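Exocyst complex component EXO70 (Saccharomyces cerevisiae, PDB 2B1E) takes part in the secretory pathway as a subunit of the exocyst, which tethers secretory vesicles to sites of exocytosis, and has a role in exocyst assembly. Local coordinates at residues A[27-32]-A[43-48]; A[50-55]-A[74-79]; A[458-463]-A[499-504]. All coordinates share one frame; numbering follows the deposited sequence.

Interaction 1 of 3, residues A[27-32]-A[43-48]; sequences IILQKG and QVVHKL
Leu29 and Val44 meet tip to tip in the helical bundle at the N-terminal end of the Exo70 rod, where the end of helix 15-30 faces helix 38-56. The contact is wholly apolar, with no hydrogen bond from one segment to the other; the nearest CA atoms, those of Leu29 and Val44, stand 7.5 Å apart, so side chains alone bridge the gap.

Leu29 carries most of it. Its CB points at the partner helix, and CG, set anti to the carbonyl carbon (chi1 -69°), comes within 3.6 Å of Val44 CG1. At the fork the two methyls part company. Leu29 CD1 continues past Val44 CG1 to meet Leu48 CD1 at 3.6 Å, one helical turn further along the second segment. Leu29 CD2 lies against the CB and CG1 of Val44 and makes a longer contact of 4.0 Å with Val45 CG2. Val44 can present CG1 to the leucine because that methyl stands anti to its own backbone N (chi1 169°).

Outside the pair, helix 66-94 closes the third side, with Leu75 and Leu78 on Leu48 and Ser82 against Leu29 and Val45, while Tyr25 packs on Val44 and Leu48. Toward the partly exposed margin the packing thins, and there the second methyl of Val44, CG2, reaches Ile28 CG2 at 4.4 Å.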
ATOM      1  N   ILE A  27       2.017 -63.847  22.644  1.00 13.77           N
ATOM      2  CA  ILE A  27       2.587 -63.575  23.954  1.00 14.87           C
ATOM      3  C   ILE A  27       3.593 -62.436  23.823  1.00 14.91           C
ATOM      4  O   ILE A  27       3.635 -61.518  24.649  1.00 13.29           O
ATOM      5  CB  ILE A  27       3.248 -64.855  24.538  1.00 15.97           C
ATOM      6  CG1 ILE A  27       2.144 -65.852  24.913  1.00 19.04           C
ATOM      7  CG2 ILE A  27       4.119 -64.504  25.748  1.00 16.71           C
ATOM      8  CD1 ILE A  27       2.627 -67.215  25.391  1.00 17.76           C
ATOM      9  N   ILE A  28       4.393 -62.479  22.768  1.00 15.91           N
ATOM     10  CA  ILE A  28       5.377 -61.423  22.542  1.00 14.44           C
ATOM     11  C   ILE A  28       4.663 -60.088  22.334  1.00 13.36           C
ATOM     12  O   ILE A  28       4.945 -59.085  23.016  1.00 11.01           O
ATOM     13  CB  ILE A  28       6.242 -61.729  21.301  1.00 15.12           C
ATOM     14  CG1 ILE A  28       7.047 -63.012  21.533  1.00 19.05           C
ATOM     15  CG2 ILE A  28       7.176 -60.556  21.017  1.00 17.04           C
ATOM     16  CD1 ILE A  28       7.926 -63.417  20.363  1.00 17.16           C
ATOM     17  N   LEU A  29       3.727 -60.081  21.391  1.00 11.08           N
ATOM     18  CA  LEU A  29       2.974 -58.872  21.076  1.00 12.34           C
ATOM     19  C   LEU A  29       2.238 -58.300  22.296  1.00 12.18           C
ATOM     20  O   LEU A  29       2.075 -57.084  22.413  1.00 11.48           O
ATOM     21  CB  LEU A  29       1.978 -59.161  19.947  1.00  9.97           C
ATOM     22  CG  LEU A  29       2.592 -59.426  18.567  1.00 10.04           C
ATOM     23  CD1 LEU A  29       1.511 -59.907  17.608  1.00  8.65           C
ATOM     24  CD2 LEU A  29       3.256 -58.142  18.033  1.00  8.66           C
ATOM     25  N   GLN A  30       1.815 -59.184  23.194  1.00 13.84           N
ATOM     26  CA  GLN A  30       1.092 -58.811  24.413  1.00 17.02           C
ATOM     27  C   GLN A  30       1.897 -57.876  25.316  1.00 16.71           C
ATOM     28  O   GLN A  30       1.318 -57.111  26.089  1.00 14.60           O
ATOM     29  CB  GLN A  30       0.719 -60.074  25.197  1.00 20.14           C
ATOM     30  CG  GLN A  30      -0.129 -59.848  26.450  1.00 25.78           C
ATOM     31  CD  GLN A  30      -1.622 -59.758  26.149  1.00 31.60           C
ATOM     32  OE1 GLN A  30      -2.200 -60.653  25.516  1.00 34.32           O
ATOM     33  NE2 GLN A  30      -2.259 -58.682  26.615  1.00 32.00           N
ATOM     34  N   LYS A  31       3.227 -57.935  25.207  1.00 16.74           N
ATOM     35  CA  LYS A  31       4.106 -57.098  26.024  1.00 15.77           C
ATOM     36  C   LYS A  31       4.046 -55.623  25.637  1.00 17.85           C
ATOM     37  O   LYS A  31       4.450 -54.758  26.413  1.00 15.62           O
ATOM     38  CB  LYS A  31       5.550 -57.587  25.920  1.00 17.92           C
ATOM     39  CG  LYS A  31       5.748 -59.052  26.267  1.00 20.75           C
ATOM     40  CD  LYS A  31       7.097 -59.550  25.767  1.00 22.27           C
ATOM     41  CE  LYS A  31       7.256 -61.055  25.986  1.00 24.12           C
ATOM     42  NZ  LYS A  31       8.619 -61.538  25.605  1.00 25.80           N
ATOM     43  N   GLY A  32       3.559 -55.328  24.435  1.00 16.40           N
ATOM     44  CA  GLY A  32       3.463 -53.938  24.028  1.00 17.18           C
ATOM     45  C   GLY A  32       4.604 -53.461  23.157  1.00 16.37           C
ATOM     46  O   GLY A  32       5.710 -53.990  23.218  1.00 17.30           O
ATOM     47  N   GLN A  43       7.581 -56.580  12.915  1.00 11.35           N
ATOM     48  CA  GLN A  43       8.133 -57.779  12.299  1.00 13.09           C
ATOM     49  C   GLN A  43       7.310 -58.998  12.709  1.00 11.20           C
ATOM     50  O   GLN A  43       7.078 -59.908  11.905  1.00 10.65           O
ATOM     51  CB  GLN A  43       9.594 -57.974  12.711  1.00 16.29           C
ATOM     52  CG  GLN A  43      10.293 -59.035  11.892  1.00 20.75           C
ATOM     53  CD  GLN A  43      10.137 -58.788  10.399  1.00 25.41           C
ATOM     54  OE1 GLN A  43      10.471 -57.708   9.890  1.00 27.44           O
ATOM     55  NE2 GLN A  43       9.623 -59.789   9.688  1.00 30.57           N
ATOM     56  N   VAL A  44       6.871 -59.034  13.962  1.00 10.85           N
ATOM     57  CA  VAL A  44       6.052 -60.154  14.409  1.00  9.69           C
ATOM     58  C   VAL A  44       4.690 -60.114  13.712  1.00  9.97           C
ATOM     59  O   VAL A  44       4.155 -61.149  13.308  1.00  9.14           O
ATOM     60  CB  VAL A  44       5.859 -60.139  15.931  1.00 11.13           C
ATOM     61  CG1 VAL A  44       4.790 -61.156  16.326  1.00 10.62           C
ATOM     62  CG2 VAL A  44       7.180 -60.477  16.616  1.00 10.38           C
ATOM     63  N   VAL A  45       4.121 -58.923  13.558  1.00 10.61           N
ATOM     64  CA  VAL A  45       2.839 -58.827  12.874  1.00 10.10           C
ATOM     65  C   VAL A  45       3.030 -59.320  11.426  1.00  9.92           C
ATOM     66  O   VAL A  45       2.158 -59.988  10.876  1.00  9.73           O
ATOM     67  CB  VAL A  45       2.309 -57.383  12.890  1.00  8.51           C
ATOM     68  CG1 VAL A  45       0.965 -57.312  12.181  1.00 12.67           C
ATOM     69  CG2 VAL A  45       2.142 -56.911  14.350  1.00 10.88           C
ATOM     70  N   HIS A  46       4.169 -59.003  10.810  1.00 11.01           N
ATOM     71  CA  HIS A  46       4.421 -59.462   9.437  1.00 11.41           C
ATOM     72  C   HIS A  46       4.433 -61.001   9.401  1.00 12.66           C
ATOM     73  O   HIS A  46       3.911 -61.609   8.465  1.00 11.80           O
ATOM     74  CB  HIS A  46       5.770 -58.942   8.894  1.00 12.77           C
ATOM     75  CG  HIS A  46       5.779 -57.484   8.535  1.00 10.17           C
ATOM     76  ND1 HIS A  46       4.742 -56.873   7.865  1.00 10.24           N
ATOM     77  CD2 HIS A  46       6.720 -56.526   8.722  1.00 10.29           C
ATOM     78  CE1 HIS A  46       5.042 -55.603   7.655  1.00 11.48           C
ATOM     79  NE2 HIS A  46       6.238 -55.366   8.166  1.00  9.25           N
ATOM     80  N   LYS A  47       5.042 -61.627  10.406  1.00 12.40           N
ATOM     81  CA  LYS A  47       5.091 -63.089  10.463  1.00 14.97           C
ATOM     82  C   LYS A  47       3.677 -63.664  10.446  1.00 13.42           C
ATOM     83  O   LYS A  47       3.399 -64.629   9.745  1.00 11.04           O
ATOM     84  CB  LYS A  47       5.803 -63.567  11.735  1.00 17.19           C
ATOM     85  CG  LYS A  47       7.324 -63.446  11.720  1.00 24.09           C
ATOM     86  CD  LYS A  47       7.962 -64.650  11.046  1.00 29.47           C
ATOM     87  CE  LYS A  47       9.483 -64.593  11.117  1.00 32.00           C
ATOM     88  NZ  LYS A  47      10.101 -65.817  10.523  1.00 33.98           N
ATOM     89  N   LEU A  48       2.786 -63.067  11.231  1.00 12.43           N
ATOM     90  CA  LEU A  48       1.402 -63.537  11.306  1.00 11.90           C
ATOM     91  C   LEU A  48       0.691 -63.360   9.971  1.00 11.82           C
ATOM     92  O   LEU A  48      -0.040 -64.245   9.509  1.00 10.43           O
ATOM     93  CB  LEU A  48       0.655 -62.768  12.392  1.00 13.02           C
ATOM     94  CG  LEU A  48       1.174 -62.954  13.821  1.00 12.62           C
ATOM     95  CD1 LEU A  48       0.538 -61.905  14.722  1.00 16.76           C
ATOM     96  CD2 LEU A  48       0.870 -64.359  14.321  1.00 15.59           C
TER

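Interaction 2 of 3, residues A[50-55]-A[74-79]; sequences DMLEDI and HLEQLI
Leu75 packs among Met51, Leu52 and Ile55, and this buried side is the closely filled part of the contact. Its CD1 lies 3.9 Å from Leu52 CA, against the backbone of the opposing helix, and meets Ile55 CD1 tip to tip at 4.0 Å. The second methyl, Leu75 CD2, turns to Met51, whose SD stands 4.0 Å away; the two side chains cross at about a right angle. Met51 is extended as far as its sulfur, with SD anti to CA (chi2 -177°), and bends only beyond it. Behind them Leu18 of helix 15-30 touches both Met51 and Ile55.

Helices 38-56 and 66-94 form an antiparallel helical hairpin of the N-terminal bundle, their short segments running at 153° with the axes 9.9 Å apart at closest approach. Leu52 and Leu75 have the nearest CA atoms, and their side chains slide past each other in opposite directions.

Beyond Leu75, where Leu52 and Glu76 are partly exposed, the contact is looser. Leu52 CD2 reaches Ile79 CD1 at 4.1 Å. An alanine in place of Leu52 would probably open a gap beside Leu75 CB and take the leucine methyls away from Glu76 CG and Ile79 CD1. The fork of Leu52 straddles the aliphatic part of Glu76, with Leu52 CD2 3.7 Å from Glu76 CG and Leu52 CD1 slightly further from the same carbon.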
ATOM      1  N   ASP A  50       2.059 -63.104   6.975  1.00 13.68           N
ATOM      2  CA  ASP A  50       2.600 -64.042   6.001  1.00 13.43           C
ATOM      3  C   ASP A  50       2.112 -65.462   6.303  1.00 13.76           C
ATOM      4  O   ASP A  50       1.799 -66.216   5.383  1.00 14.44           O
ATOM      5  CB  ASP A  50       4.131 -63.960   5.988  1.00 15.37           C
ATOM      6  CG  ASP A  50       4.634 -62.609   5.475  1.00 16.98           C
ATOM      7  OD1 ASP A  50       5.850 -62.338   5.580  1.00 14.18           O
ATOM      8  OD2 ASP A  50       3.808 -61.813   4.965  1.00 12.66           O
ATOM      9  N   MET A  51       2.016 -65.822   7.581  1.00 12.62           N
ATOM     10  CA  MET A  51       1.531 -67.159   7.941  1.00 12.73           C
ATOM     11  C   MET A  51       0.097 -67.311   7.433  1.00 13.32           C
ATOM     12  O   MET A  51      -0.244 -68.307   6.798  1.00 13.68           O
ATOM     13  CB  MET A  51       1.563 -67.373   9.466  1.00 12.09           C
ATOM     14  CG  MET A  51       1.132 -68.782   9.915  1.00 11.72           C
ATOM     15  SD  MET A  51       1.084 -69.035  11.728  1.00  9.30           S
ATOM     16  CE  MET A  51       2.860 -69.124  12.043  1.00 16.43           C
ATOM     17  N   LEU A  52      -0.734 -66.306   7.699  1.00 13.97           N
ATOM     18  CA  LEU A  52      -2.128 -66.332   7.281  1.00 15.43           C
ATOM     19  C   LEU A  52      -2.224 -66.504   5.766  1.00 17.13           C
ATOM     20  O   LEU A  52      -3.020 -67.305   5.273  1.00 16.25           O
ATOM     21  CB  LEU A  52      -2.830 -65.045   7.721  1.00 15.65           C
ATOM     22  CG  LEU A  52      -4.284 -64.819   7.308  1.00 15.76           C
ATOM     23  CD1 LEU A  52      -5.172 -65.890   7.902  1.00 14.65           C
ATOM     24  CD2 LEU A  52      -4.731 -63.441   7.800  1.00 18.60           C
ATOM     25  N   GLU A  53      -1.397 -65.760   5.039  1.00 16.31           N
ATOM     26  CA  GLU A  53      -1.370 -65.835   3.582  1.00 20.54           C
ATOM     27  C   GLU A  53      -0.903 -67.215   3.094  1.00 18.46           C
ATOM     28  O   GLU A  53      -1.495 -67.795   2.175  1.00 18.34           O
ATOM     29  CB  GLU A  53      -0.437 -64.758   3.034  1.00 22.17           C
ATOM     30  CG  GLU A  53      -0.397 -64.658   1.532  1.00 30.01           C
ATOM     31  CD  GLU A  53      -1.743 -64.305   0.954  1.00 33.73           C
ATOM     32  OE1 GLU A  53      -2.420 -63.419   1.521  1.00 38.50           O
ATOM     33  OE2 GLU A  53      -2.123 -64.907  -0.071  1.00 37.25           O
ATOM     34  N   ASP A  54       0.154 -67.734   3.715  1.00 16.60           N
ATOM     35  CA  ASP A  54       0.696 -69.034   3.337  1.00 17.64           C
ATOM     36  C   ASP A  54      -0.304 -70.190   3.479  1.00 18.20           C
ATOM     37  O   ASP A  54      -0.350 -71.073   2.628  1.00 19.22           O
ATOM     38  CB  ASP A  54       1.957 -69.371   4.157  1.00 17.94           C
ATOM     39  CG  ASP A  54       3.160 -68.490   3.810  1.00 17.71           C
ATOM     40  OD1 ASP A  54       3.210 -67.911   2.705  1.00 18.19           O
ATOM     41  OD2 ASP A  54       4.080 -68.398   4.653  1.00 19.64           O
ATOM     42  N   ILE A  55      -1.110 -70.197   4.535  1.00 16.93           N
ATOM     43  CA  ILE A  55      -2.048 -71.300   4.723  1.00 20.22           C
ATOM     44  C   ILE A  55      -3.376 -71.156   3.990  1.00 23.01           C
ATOM     45  O   ILE A  55      -4.141 -72.116   3.902  1.00 20.40           O
ATOM     46  CB  ILE A  55      -2.351 -71.547   6.218  1.00 19.86           C
ATOM     47  CG1 ILE A  55      -3.129 -70.369   6.801  1.00 18.93           C
ATOM     48  CG2 ILE A  55      -1.057 -71.769   6.980  1.00 20.26           C
ATOM     49  CD1 ILE A  55      -3.446 -70.530   8.278  1.00 21.61           C
ATOM     50  N   HIS A  74      -8.051 -66.611  14.383  1.00 12.28           N
ATOM     51  CA  HIS A  74      -7.106 -66.160  15.395  1.00 12.16           C
ATOM     52  C   HIS A  74      -6.051 -65.249  14.769  1.00 10.65           C
ATOM     53  O   HIS A  74      -5.790 -64.161  15.269  1.00 10.87           O
ATOM     54  CB  HIS A  74      -6.433 -67.358  16.066  1.00 13.94           C
ATOM     55  CG  HIS A  74      -5.482 -66.972  17.156  1.00 14.47           C
ATOM     56  ND1 HIS A  74      -4.399 -67.747  17.507  1.00 16.04           N
ATOM     57  CD2 HIS A  74      -5.442 -65.882  17.959  1.00 16.37           C
ATOM     58  CE1 HIS A  74      -3.727 -67.148  18.476  1.00 19.69           C
ATOM     59  NE2 HIS A  74      -4.339 -66.014  18.769  1.00 17.94           N
ATOM     60  N   LEU A  75      -5.441 -65.692  13.674  1.00  9.05           N
ATOM     61  CA  LEU A  75      -4.437 -64.886  12.992  1.00  9.52           C
ATOM     62  C   LEU A  75      -5.056 -63.565  12.521  1.00 10.50           C
ATOM     63  O   LEU A  75      -4.506 -62.494  12.752  1.00  8.21           O
ATOM     64  CB  LEU A  75      -3.863 -65.649  11.790  1.00  9.82           C
ATOM     65  CG  LEU A  75      -2.900 -66.797  12.119  1.00 13.69           C
ATOM     66  CD1 LEU A  75      -2.681 -67.661  10.885  1.00 14.20           C
ATOM     67  CD2 LEU A  75      -1.568 -66.217  12.604  1.00 15.83           C
ATOM     68  N   GLU A  76      -6.215 -63.642  11.877  1.00  8.89           N
ATOM     69  CA  GLU A  76      -6.860 -62.430  11.384  1.00 10.26           C
ATOM     70  C   GLU A  76      -7.121 -61.422  12.515  1.00  8.83           C
ATOM     71  O   GLU A  76      -6.784 -60.243  12.386  1.00  7.17           O
ATOM     72  CB  GLU A  76      -8.173 -62.784  10.670  1.00 15.80           C
ATOM     73  CG  GLU A  76      -7.995 -63.680   9.433  1.00 19.34           C
ATOM     74  CD  GLU A  76      -9.324 -64.179   8.858  1.00 22.83           C
ATOM     75  OE1 GLU A  76     -10.348 -64.151   9.580  1.00 19.79           O
ATOM     76  OE2 GLU A  76      -9.341 -64.611   7.684  1.00 25.21           O
ATOM     77  N   GLN A  77      -7.687 -61.882  13.632  1.00  7.04           N
ATOM     78  CA  GLN A  77      -7.985 -60.966  14.736  1.00  8.59           C
ATOM     79  C   GLN A  77      -6.767 -60.440  15.487  1.00  8.13           C
ATOM     80  O   GLN A  77      -6.741 -59.269  15.862  1.00  9.29           O
ATOM     81  CB  GLN A  77      -8.978 -61.595  15.719  1.00  9.08           C
ATOM     82  CG  GLN A  77     -10.380 -61.810  15.124  1.00  9.37           C
ATOM     83  CD  GLN A  77     -10.979 -60.538  14.557  1.00 11.81           C
ATOM     84  OE1 GLN A  77     -10.854 -59.467  15.142  1.00 10.63           O
ATOM     85  NE2 GLN A  77     -11.636 -60.651  13.411  1.00 10.24           N
ATOM     86  N   LEU A  78      -5.771 -61.288  15.717  1.00  8.56           N
ATOM     87  CA  LEU A  78      -4.555 -60.852  16.406  1.00  8.71           C
ATOM     88  C   LEU A  78      -3.859 -59.767  15.584  1.00 11.16           C
ATOM     89  O   LEU A  78      -3.312 -58.807  16.136  1.00  9.60           O
ATOM     90  CB  LEU A  78      -3.621 -62.047  16.628  1.00  8.42           C
ATOM     91  CG  LEU A  78      -2.271 -61.769  17.300  1.00  7.98           C
ATOM     92  CD1 LEU A  78      -2.466 -61.099  18.671  1.00  8.64           C
ATOM     93  CD2 LEU A  78      -1.527 -63.092  17.442  1.00 10.13           C
ATOM     94  N   ILE A  79      -3.881 -59.911  14.257  1.00  9.01           N
ATOM     95  CA  ILE A  79      -3.277 -58.903  13.385  1.00  9.61           C
ATOM     96  C   ILE A  79      -4.070 -57.602  13.528  1.00 11.55           C
ATOM     97  O   ILE A  79      -3.502 -56.515  13.647  1.00  9.64           O
ATOM     98  CB  ILE A  79      -3.283 -59.373  11.889  1.00  9.02           C
ATOM     99  CG1 ILE A  79      -2.318 -60.555  11.707  1.00  9.92           C
ATOM    100  CG2 ILE A  79      -2.861 -58.243  10.973  1.00 12.32           C
ATOM    101  CD1 ILE A  79      -2.404 -61.246  10.335  1.00  8.57           C
TER

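Interaction 3 of 3, residues A[458-463]-A[499-504]; sequences SDWRDL and DLVSKT
Asp459 opens the contact with helix 483-504 through its apolar part and its backbone: CB rests 3.9 Å from Leu500 CD2, and the carbonyl O lies near Leu500 CD1. Its carboxylate forms no salt bridge with Lys503, whose NZ makes a weak one with Asp499 OD1 within its own helix. The opposite charge 6.4 Å from Asp459 OD2, at Lys503 NZ, might nonetheless favour the ionised acid.

Trp460, next in sequence, is the broad surface of the contact. The CB of Trp460 does not aim at the partner, but CG stands anti to the carbonyl carbon (chi1 -68°), and from there the indole reaches the partner helix. Leu500 CD1 sits over one face of the ring in a CH-pi contact, 3.8 Å from the centroid of the six-membered ring and displaced toward the rim. The other methyl, Leu500 CD2, approaches Trp460 CE2 and NE1. At the ring edge, near its plane, Val501 CG2 meets Trp460 CH2, while Thr504 OG1 comes obliquely to within 3.2 Å of Trp460 CZ2. Thr504 OG1 donates to Leu500 O at 2.6 Å, from above the carbonyl plane; the same oxygen takes the N-H of Thr504 from the opposite face. Gln411 of helix 410-429 is a further partner of the hydroxyl. The indole also touches helix 512-537, at Ile522, Leu525 and Val526, and helix 552-563, at Leu559 and Leu562.

The side chain of Leu463, one turn on, slides past that of Leu500 in the opposite direction and places CD2 4.0 Å from Leu500 CD1. Nearly antiparallel at 172°, the two segments thus pair neighbouring helices around a buried tryptophan, as expected of the antiparallel helical bundles stacked end on end in the Exo70 rod.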
ATOM      1  N   SER A 458       0.542  39.810 -12.877  1.00 16.63           N
ATOM      2  CA  SER A 458      -0.212  40.126 -14.086  1.00 16.54           C
ATOM      3  C   SER A 458      -0.802  41.522 -14.208  1.00 15.38           C
ATOM      4  O   SER A 458      -0.706  42.142 -15.266  1.00 10.20           O
ATOM      5  CB  SER A 458      -1.329  39.107 -14.307  1.00 19.12           C
ATOM      6  OG  SER A 458      -1.954  39.355 -15.561  1.00 18.20           O
ATOM      7  N   ASP A 459      -1.426  42.011 -13.141  1.00 13.58           N
ATOM      8  CA  ASP A 459      -2.026  43.339 -13.168  1.00 13.54           C
ATOM      9  C   ASP A 459      -0.958  44.408 -13.375  1.00 12.82           C
ATOM     10  O   ASP A 459      -1.211  45.449 -13.986  1.00  9.73           O
ATOM     11  CB  ASP A 459      -2.811  43.592 -11.873  1.00 13.39           C
ATOM     12  CG  ASP A 459      -4.110  42.769 -11.794  1.00 17.69           C
ATOM     13  OD1 ASP A 459      -4.281  41.807 -12.581  1.00 15.07           O
ATOM     14  OD2 ASP A 459      -4.964  43.075 -10.928  1.00 14.69           O
ATOM     15  N   TRP A 460       0.243  44.158 -12.864  1.00 10.06           N
ATOM     16  CA  TRP A 460       1.323  45.109 -13.037  1.00 11.24           C
ATOM     17  C   TRP A 460       1.775  45.097 -14.505  1.00 11.74           C
ATOM     18  O   TRP A 460       2.196  46.128 -15.033  1.00 11.70           O
ATOM     19  CB  TRP A 460       2.512  44.771 -12.122  1.00 10.30           C
ATOM     20  CG  TRP A 460       2.236  44.954 -10.669  1.00 11.20           C
ATOM     21  CD1 TRP A 460       1.800  43.998  -9.788  1.00 14.33           C
ATOM     22  CD2 TRP A 460       2.364  46.166  -9.915  1.00 14.10           C
ATOM     23  NE1 TRP A 460       1.653  44.538  -8.536  1.00 12.84           N
ATOM     24  CE2 TRP A 460       1.990  45.868  -8.582  1.00 14.80           C
ATOM     25  CE3 TRP A 460       2.761  47.475 -10.233  1.00 12.68           C
ATOM     26  CZ2 TRP A 460       2.000  46.834  -7.568  1.00 16.84           C
ATOM     27  CZ3 TRP A 460       2.771  48.435  -9.223  1.00 15.80           C
ATOM     28  CH2 TRP A 460       2.393  48.109  -7.906  1.00 16.83           C
ATOM     29  N   ARG A 461       1.685  43.938 -15.156  1.00 12.26           N
ATOM     30  CA  ARG A 461       2.074  43.847 -16.565  1.00 15.91           C
ATOM     31  C   ARG A 461       1.115  44.695 -17.401  1.00 16.39           C
ATOM     32  O   ARG A 461       1.536  45.363 -18.357  1.00 16.40           O
ATOM     33  CB  ARG A 461       2.056  42.390 -17.055  1.00 18.01           C
ATOM     34  CG  ARG A 461       3.129  41.502 -16.428  1.00 20.70           C
ATOM     35  CD  ARG A 461       3.220  40.135 -17.124  1.00 20.41           C
ATOM     36  NE  ARG A 461       2.167  39.204 -16.722  1.00 25.53           N
ATOM     37  CZ  ARG A 461       2.328  38.231 -15.827  1.00 24.57           C
ATOM     38  NH1 ARG A 461       3.501  38.054 -15.233  1.00 28.19           N
ATOM     39  NH2 ARG A 461       1.320  37.428 -15.529  1.00 29.26           N
ATOM     40  N   ASP A 462      -0.171  44.681 -17.042  1.00 15.54           N
ATOM     41  CA  ASP A 462      -1.169  45.484 -17.768  1.00 15.51           C
ATOM     42  C   ASP A 462      -0.826  46.971 -17.654  1.00 15.08           C
ATOM     43  O   ASP A 462      -0.901  47.722 -18.627  1.00 15.85           O
ATOM     44  CB  ASP A 462      -2.568  45.242 -17.198  1.00 18.31           C
ATOM     45  CG  ASP A 462      -3.059  43.823 -17.435  1.00 21.47           C
ATOM     46  OD1 ASP A 462      -2.353  43.052 -18.120  1.00 21.39           O
ATOM     47  OD2 ASP A 462      -4.151  43.481 -16.940  1.00 20.42           O
ATOM     48  N   LEU A 463      -0.454  47.391 -16.454  1.00 14.01           N
ATOM     49  CA  LEU A 463      -0.079  48.780 -16.198  1.00 12.78           C
ATOM     50  C   LEU A 463       1.066  49.231 -17.108  1.00 14.66           C
ATOM     51  O   LEU A 463       0.984  50.279 -17.766  1.00 13.59           O
ATOM     52  CB  LEU A 463       0.359  48.938 -14.739  1.00 12.40           C
ATOM     53  CG  LEU A 463       0.848  50.322 -14.304  1.00 12.11           C
ATOM     54  CD1 LEU A 463      -0.280  51.317 -14.430  1.00 13.27           C
ATOM     55  CD2 LEU A 463       1.326  50.284 -12.872  1.00 14.02           C
ATOM     56  N   ASP A 499      -3.528  52.968  -7.891  1.00 14.54           N
ATOM     57  CA  ASP A 499      -4.609  52.009  -7.685  1.00 15.53           C
ATOM     58  C   ASP A 499      -4.017  50.628  -7.379  1.00 14.67           C
ATOM     59  O   ASP A 499      -4.510  49.918  -6.502  1.00 10.52           O
ATOM     60  CB  ASP A 499      -5.492  51.930  -8.933  1.00 16.52           C
ATOM     61  CG  ASP A 499      -6.751  51.109  -8.710  1.00 18.79           C
ATOM     62  OD1 ASP A 499      -6.789  49.928  -9.121  1.00 21.18           O
ATOM     63  OD2 ASP A 499      -7.706  51.651  -8.120  1.00 23.04           O
ATOM     64  N   LEU A 500      -2.961  50.258  -8.106  1.00 14.61           N
ATOM     65  CA  LEU A 500      -2.312  48.965  -7.905  1.00 14.55           C
ATOM     66  C   LEU A 500      -1.551  48.931  -6.589  1.00 12.68           C
ATOM     67  O   LEU A 500      -1.566  47.920  -5.893  1.00 14.02           O
ATOM     68  CB  LEU A 500      -1.355  48.643  -9.069  1.00 14.82           C
ATOM     69  CG  LEU A 500      -1.703  47.469  -9.989  1.00 16.83           C
ATOM     70  CD1 LEU A 500      -0.658  47.339 -11.098  1.00 16.35           C
ATOM     71  CD2 LEU A 500      -1.772  46.175  -9.180  1.00 15.76           C
ATOM     72  N   VAL A 501      -0.885  50.025  -6.243  1.00 11.42           N
ATOM     73  CA  VAL A 501      -0.147  50.063  -4.982  1.00 11.16           C
ATOM     74  C   VAL A 501      -1.126  49.816  -3.827  1.00 11.19           C
ATOM     75  O   VAL A 501      -0.868  49.002  -2.951  1.00 10.92           O
ATOM     76  CB  VAL A 501       0.575  51.426  -4.791  1.00 12.55           C
ATOM     77  CG1 VAL A 501       1.179  51.533  -3.384  1.00 11.75           C
ATOM     78  CG2 VAL A 501       1.683  51.565  -5.836  1.00 12.14           C
ATOM     79  N   SER A 502      -2.268  50.499  -3.863  1.00 11.54           N
ATOM     80  CA  SER A 502      -3.302  50.378  -2.832  1.00 10.52           C
ATOM     81  C   SER A 502      -3.797  48.945  -2.645  1.00  9.29           C
ATOM     82  O   SER A 502      -3.855  48.408  -1.527  1.00  5.25           O
ATOM     83  CB  SER A 502      -4.486  51.284  -3.201  1.00  9.61           C
ATOM     84  OG  SER A 502      -5.510  51.227  -2.225  1.00 12.50           O
ATOM     85  N   LYS A 503      -4.151  48.319  -3.754  1.00  8.16           N
ATOM     86  CA  LYS A 503      -4.652  46.958  -3.724  1.00  8.42           C
ATOM     87  C   LYS A 503      -3.598  45.956  -3.284  1.00  9.30           C
ATOM     88  O   LYS A 503      -3.891  45.015  -2.541  1.00  7.12           O
ATOM     89  CB  LYS A 503      -5.192  46.600  -5.108  1.00 10.69           C
ATOM     90  CG  LYS A 503      -6.397  47.446  -5.471  1.00 12.57           C
ATOM     91  CD  LYS A 503      -6.922  47.149  -6.866  1.00 14.18           C
ATOM     92  CE  LYS A 503      -8.287  47.792  -7.041  1.00 14.94           C
ATOM     93  NZ  LYS A 503      -8.847  47.502  -8.382  1.00 19.19           N
ATOM     94  N   THR A 504      -2.367  46.155  -3.742  1.00 10.53           N
ATOM     95  CA  THR A 504      -1.293  45.241  -3.384  1.00 11.17           C
ATOM     96  C   THR A 504      -1.082  45.185  -1.875  1.00 12.76           C
ATOM     97  O   THR A 504      -0.653  44.160  -1.340  1.00 14.18           O
ATOM     98  CB  THR A 504       0.010  45.633  -4.088  1.00 14.46           C
ATOM     99  OG1 THR A 504      -0.226  45.712  -5.495  1.00 15.18           O
ATOM    100  CG2 THR A 504       1.085  44.586  -3.843  1.00 18.41           C
TER

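From the N terminus, interaction 1 closes first, folding helix 38-56 back on helix 15-30 across a short, mainly helical connection. Interaction 2 then closes the next loop, between helices 38-56 and 66-94. The two are in series, neither nested nor crossed, yet share helix 38-56 and touch: Leu48 CD2 lies 3.5 Å from Leu75 CD2, making one continuous apolar layer through three helices of the N-terminal bundle. Interaction 3 closes much later, joining helices 440-473 and 483-504 in the C-terminal part of the protein. Its centre lies about 110 Å from that of interaction 1, on the opposite side of the chain's centre, so the contacts secure distant regions of one elongated helical rod.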